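Response regulator FixJ (Bradyrhizobium japonicum, PDB 5XSO) acts as the response regulator that, once activated by the oxygen-sensing partner FixL, induces expression of the nitrogen-fixation genes nifA and fixK. Local coordinates at residues V62-D65 / V66-G70; L51-L54 / P55-F59. All coordinates share one frame; numbering follows the deposited sequence.

Interaction 1 of 2, residues V62-D65 / V66-G70; sequences VVSD and VRMPG
The backbone leaves the extended course of strand 61-65 at Asp65 and folds over through Val66 and Arg67, which brings the amide of Arg67 back over the Asp65 carboxylate. There Arg67 N donates to Asp65 OD1 at 2.9 Å with an N-H...O angle of 145°, reaching the oxygen from above the carboxylate plane, 50° out of it. This is an Asx turn. With CG anti to the backbone N (chi1 -170°), the Asp65 carboxylate lies on the side of its own carbonyl carbon and can meet the returning chain. In the receiver domain of response regulators an aspartate at this C-terminal end of the central strand is the phosphoryl acceptor. Asp65, Arg67, Asp21 and Asp22 probably bind magnesium here, and the side chains of Asp65 and Asp21 touch. Met68 follows one residue on: its CG sits 3.7 Å from the carbonyl Asp65 O and 4.1 Å from Asp65 CB, with Ser64 OG also 4.1 Å from the same Met68 CG. Bends at chi2 and chi3 then carry the thioether away from the strand, and the side chain rests on Ile20 and Asp22. Val66 faces away from the strand end to pack on Ile91, Thr93 and Leu100, and the Arg67 side chain likewise leads off, its guanidinium forming a salt bridge through NH1 with Asp97.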
loop_
_atom_site.group_PDB
_atom_site.type_symbol
_atom_site.label_atom_id
_atom_site.label_comp_id
_atom_site.label_asym_id
_atom_site.label_seq_id
_atom_site.Cartn_x
_atom_site.Cartn_y
_atom_site.Cartn_z
ATOM N N VAL A 62 2.666 10.729 4.192
ATOM C CA VAL A 62 3.914 11.318 3.708
ATOM C C VAL A 62 3.604 12.593 2.928
ATOM O O VAL A 62 2.706 12.613 2.068
ATOM C CB VAL A 62 4.696 10.309 2.847
ATOM C CG1 VAL A 62 5.970 10.951 2.302
ATOM C CG2 VAL A 62 4.986 9.031 3.630
ATOM N N VAL A 63 4.337 13.672 3.226
ATOM C CA VAL A 63 4.237 14.922 2.476
ATOM C C VAL A 63 5.645 15.248 1.979
ATOM O O VAL A 63 6.530 15.545 2.794
ATOM C CB VAL A 63 3.670 16.062 3.336
ATOM C CG1 VAL A 63 3.688 17.374 2.561
ATOM C CG2 VAL A 63 2.233 15.728 3.818
ATOM N N SER A 64 5.887 15.122 0.654
ATOM C CA SER A 64 7.250 15.152 0.145
ATOM C C SER A 64 7.374 16.143 -1.004
ATOM O O SER A 64 6.455 16.284 -1.831
ATOM C CB SER A 64 7.677 13.761 -0.340
ATOM O OG SER A 64 8.965 13.750 -0.960
ATOM N N ASP A 65 8.479 16.880 -1.001
ATOM C CA ASP A 65 8.897 17.632 -2.188
ATOM C C ASP A 65 9.094 16.727 -3.397
ATOM O O ASP A 65 9.656 15.632 -3.300
ATOM C CB ASP A 65 10.188 18.403 -1.885
ATOM C CG ASP A 65 10.543 19.397 -3.001
ATOM O OD1 ASP A 65 11.375 19.024 -3.856
ATOM O OD2 ASP A 65 10.000 20.496 -3.015
ATOM N N VAL A 66 8.657 17.225 -4.567
ATOM C CA VAL A 66 8.609 16.449 -5.789
ATOM C C VAL A 66 10.007 16.168 -6.298
ATOM O O VAL A 66 10.220 15.178 -7.014
ATOM C CB VAL A 66 7.794 17.175 -6.880
ATOM C CG1 VAL A 66 8.414 18.552 -7.207
ATOM C CG2 VAL A 66 7.705 16.340 -8.105
ATOM N N ARG A 67 10.960 17.053 -6.005
ATOM C CA ARG A 67 12.319 16.898 -6.519
ATOM C C ARG A 67 13.362 16.798 -5.406
ATOM O O ARG A 67 14.433 17.390 -5.480
ATOM C CB ARG A 67 12.635 18.020 -7.504
ATOM C CG ARG A 67 12.081 17.630 -8.853
ATOM C CD ARG A 67 12.269 18.647 -9.911
ATOM N NE ARG A 67 13.664 18.784 -10.252
ATOM C CZ ARG A 67 14.096 19.449 -11.310
ATOM N NH1 ARG A 67 13.218 20.021 -12.133
ATOM N NH2 ARG A 67 15.400 19.535 -11.549
ATOM N N MET A 68 13.060 16.023 -4.369
ATOM C CA MET A 68 14.048 15.649 -3.361
ATOM C C MET A 68 15.287 15.069 -4.035
ATOM O O MET A 68 15.164 14.102 -4.806
ATOM C CB MET A 68 13.456 14.616 -2.413
ATOM C CG MET A 68 12.751 15.234 -1.273
ATOM S SD MET A 68 13.907 16.158 -0.259
ATOM C CE MET A 68 14.727 14.925 0.755
ATOM N N PRO A 69 16.471 15.645 -3.818
ATOM C CA PRO A 69 17.702 15.043 -4.373
ATOM C C PRO A 69 17.861 13.594 -3.922
ATOM O O PRO A 69 17.920 13.298 -2.730
ATOM C CB PRO A 69 18.818 15.941 -3.823
ATOM C CG PRO A 69 18.177 16.755 -2.700
ATOM C CD PRO A 69 16.736 16.888 -3.069
ATOM N N GLY A 70 17.876 12.679 -4.887
ATOM C CA GLY A 70 18.017 11.271 -4.569
ATOM C C GLY A 70 16.725 10.513 -4.332
ATOM O O GLY A 70 16.768 9.297 -4.111
#

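Interaction 2 of 2, residues L51-L54 / P55-F59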
loop_
_atom_site.group_PDB
_atom_site.type_symbol
_atom_site.label_atom_id
_atom_site.label_comp_id
_atom_site.label_asym_id
_atom_site.label_seq_id
_atom_site.Cartn_x
_atom_site.Cartn_y
_atom_site.Cartn_z
ATOM N N LEU A 51 13.999 6.368 3.771
ATOM C CA LEU A 51 13.907 4.960 3.407
ATOM C C LEU A 51 14.569 4.071 4.451
ATOM O O LEU A 51 14.097 2.953 4.704
ATOM C CB LEU A 51 14.517 4.728 2.031
ATOM C CG LEU A 51 13.884 5.501 0.891
ATOM C CD1 LEU A 51 14.913 5.655 -0.199
ATOM C CD2 LEU A 51 12.621 4.822 0.362
ATOM N N ASP A 52 15.660 4.546 5.068
ATOM C CA ASP A 52 16.286 3.810 6.160
ATOM C C ASP A 52 15.323 3.644 7.325
ATOM O O ASP A 52 15.261 2.576 7.941
ATOM C CB ASP A 52 17.547 4.529 6.641
ATOM C CG ASP A 52 18.691 4.454 5.651
ATOM O OD1 ASP A 52 18.489 4.011 4.494
ATOM O OD2 ASP A 52 19.802 4.862 6.046
ATOM N N ALA A 53 14.561 4.692 7.641
ATOM C CA ALA A 53 13.631 4.597 8.758
ATOM C C ALA A 53 12.363 3.826 8.412
ATOM O O ALA A 53 11.708 3.293 9.311
ATOM C CB ALA A 53 13.270 5.999 9.252
ATOM N N LEU A 54 12.038 3.708 7.130
ATOM C CA LEU A 54 10.671 3.372 6.741
ATOM C C LEU A 54 10.192 2.018 7.266
ATOM O O LEU A 54 9.027 1.933 7.693
ATOM C CB LEU A 54 10.562 3.476 5.212
ATOM C CG LEU A 54 9.364 2.858 4.503
ATOM C CD1 LEU A 54 8.084 3.575 4.914
ATOM C CD2 LEU A 54 9.572 2.958 2.997
ATOM N N PRO A 55 11.002 0.957 7.310
ATOM C CA PRO A 55 10.500 -0.297 7.898
ATOM C C PRO A 55 10.094 -0.181 9.368
ATOM O O PRO A 55 9.257 -0.973 9.817
ATOM C CB PRO A 55 11.663 -1.284 7.700
ATOM C CG PRO A 55 12.836 -0.451 7.239
ATOM C CD PRO A 55 12.280 0.763 6.601
ATOM N N GLY A 56 10.618 0.790 10.120
ATOM C CA GLY A 56 10.260 0.957 11.514
ATOM C C GLY A 56 9.213 2.014 11.822
ATOM O O GLY A 56 8.893 2.226 12.996
ATOM N N LEU A 57 8.668 2.693 10.810
ATOM C CA LEU A 57 7.711 3.768 11.044
ATOM C C LEU A 57 6.286 3.255 11.149
ATOM O O LEU A 57 5.855 2.410 10.363
ATOM C CB LEU A 57 7.750 4.830 9.932
ATOM C CG LEU A 57 9.061 5.594 9.784
ATOM C CD1 LEU A 57 9.109 6.347 8.423
ATOM C CD2 LEU A 57 9.250 6.491 11.045
ATOM N N SER A 58 5.526 3.856 12.055
ATOM C CA SER A 58 4.108 3.561 12.173
ATOM C C SER A 58 3.301 4.389 11.170
ATOM O O SER A 58 3.782 5.388 10.606
ATOM C CB SER A 58 3.623 3.846 13.583
ATOM O OG SER A 58 3.933 5.179 13.926
ATOM N N PHE A 59 2.038 3.991 10.990
ATOM C CA PHE A 59 1.216 4.539 9.917
ATOM C C PHE A 59 1.140 6.061 9.977
ATOM O O PHE A 59 0.990 6.653 11.048
ATOM C CB PHE A 59 -0.197 3.972 9.979
ATOM C CG PHE A 59 -1.104 4.540 8.940
ATOM C CD1 PHE A 59 -0.996 4.159 7.621
ATOM C CD2 PHE A 59 -2.058 5.494 9.285
ATOM C CE1 PHE A 59 -1.854 4.702 6.643
ATOM C CE2 PHE A 59 -2.897 6.038 8.355
ATOM C CZ PHE A 59 -2.814 5.652 7.002
HETATM O O HOH W 1 6.567 1.192 7.984
#
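The carbonyl oxygen Leu54 O is gripped by the amide of Leu57, at 3.2 Å from Leu57 N, and by a water whose oxygen lies 2.6 Å from it. The N-H...O hydrogen bond is nearly straight at hydrogen (168°), yet its donor stands well above the carbonyl plane, 65° out of it. The same water also donates to Leu57 O at 2.8 Å, bridging the two carbonyls across the turn. One residue earlier, Gly56 N donates to Ala53 O at 2.8 Å. Both backbone hydrogen bonds run from residue i+3 to i, as in a 3-10 turn, and they follow helix 47-53, which is the helix of a beta-alpha-beta crossover between the parallel strands 40-44 and 61-65 of the receiver domain. Pro55 has no N-H to offer the preceding turn; instead its CD packs 3.4 Å from Leu51 O. The same Pro55 CD is also tight against Leu54 CB at 3.5 Å, the two side chains crossing at about a right angle. Leu57 turns back toward the helix. Its CG, placed beside its own backbone N and anti to the carbonyl carbon (chi1 -63°), comes 3.5 Å from Ala53 O, while its CD1 lies alongside Ala53 CB at 4.3 Å. Replacing Leu57 by an alanine would remove CG and both methyls, and is likely to open a gap beside Ala53 CB and the Ala53 carbonyl. Leu54 faces inward, packing on Met80, Gln83, Ser85 and Phe87. Beyond the turn, Ser58 O accepts from the Tyr18 hydroxyl, and the Phe59 ring packs against helix 119-138.

Both contacts belong to the receiver domain, and their centres lie about 16 Å apart without touching. Interaction 2 comes first along the chain, forming the turn after helix 47-53 and leading through its loop into strand 61-65; interaction 1 lies at the far end of that strand, where the chain turns off toward helix 73-82. The strand is the middle one of the five-stranded parallel sheet, between 16-20 and 89-93. The turn of 51-59 therefore delivers the chain to the N-terminal end of the strand, away from the magnesium-binding residues, while residues 62-70, at its C-terminal end, where receiver domains are phosphorylated, contribute Asp65 and Arg67 to the probable magnesium site, which Asp21 and Asp22 complete.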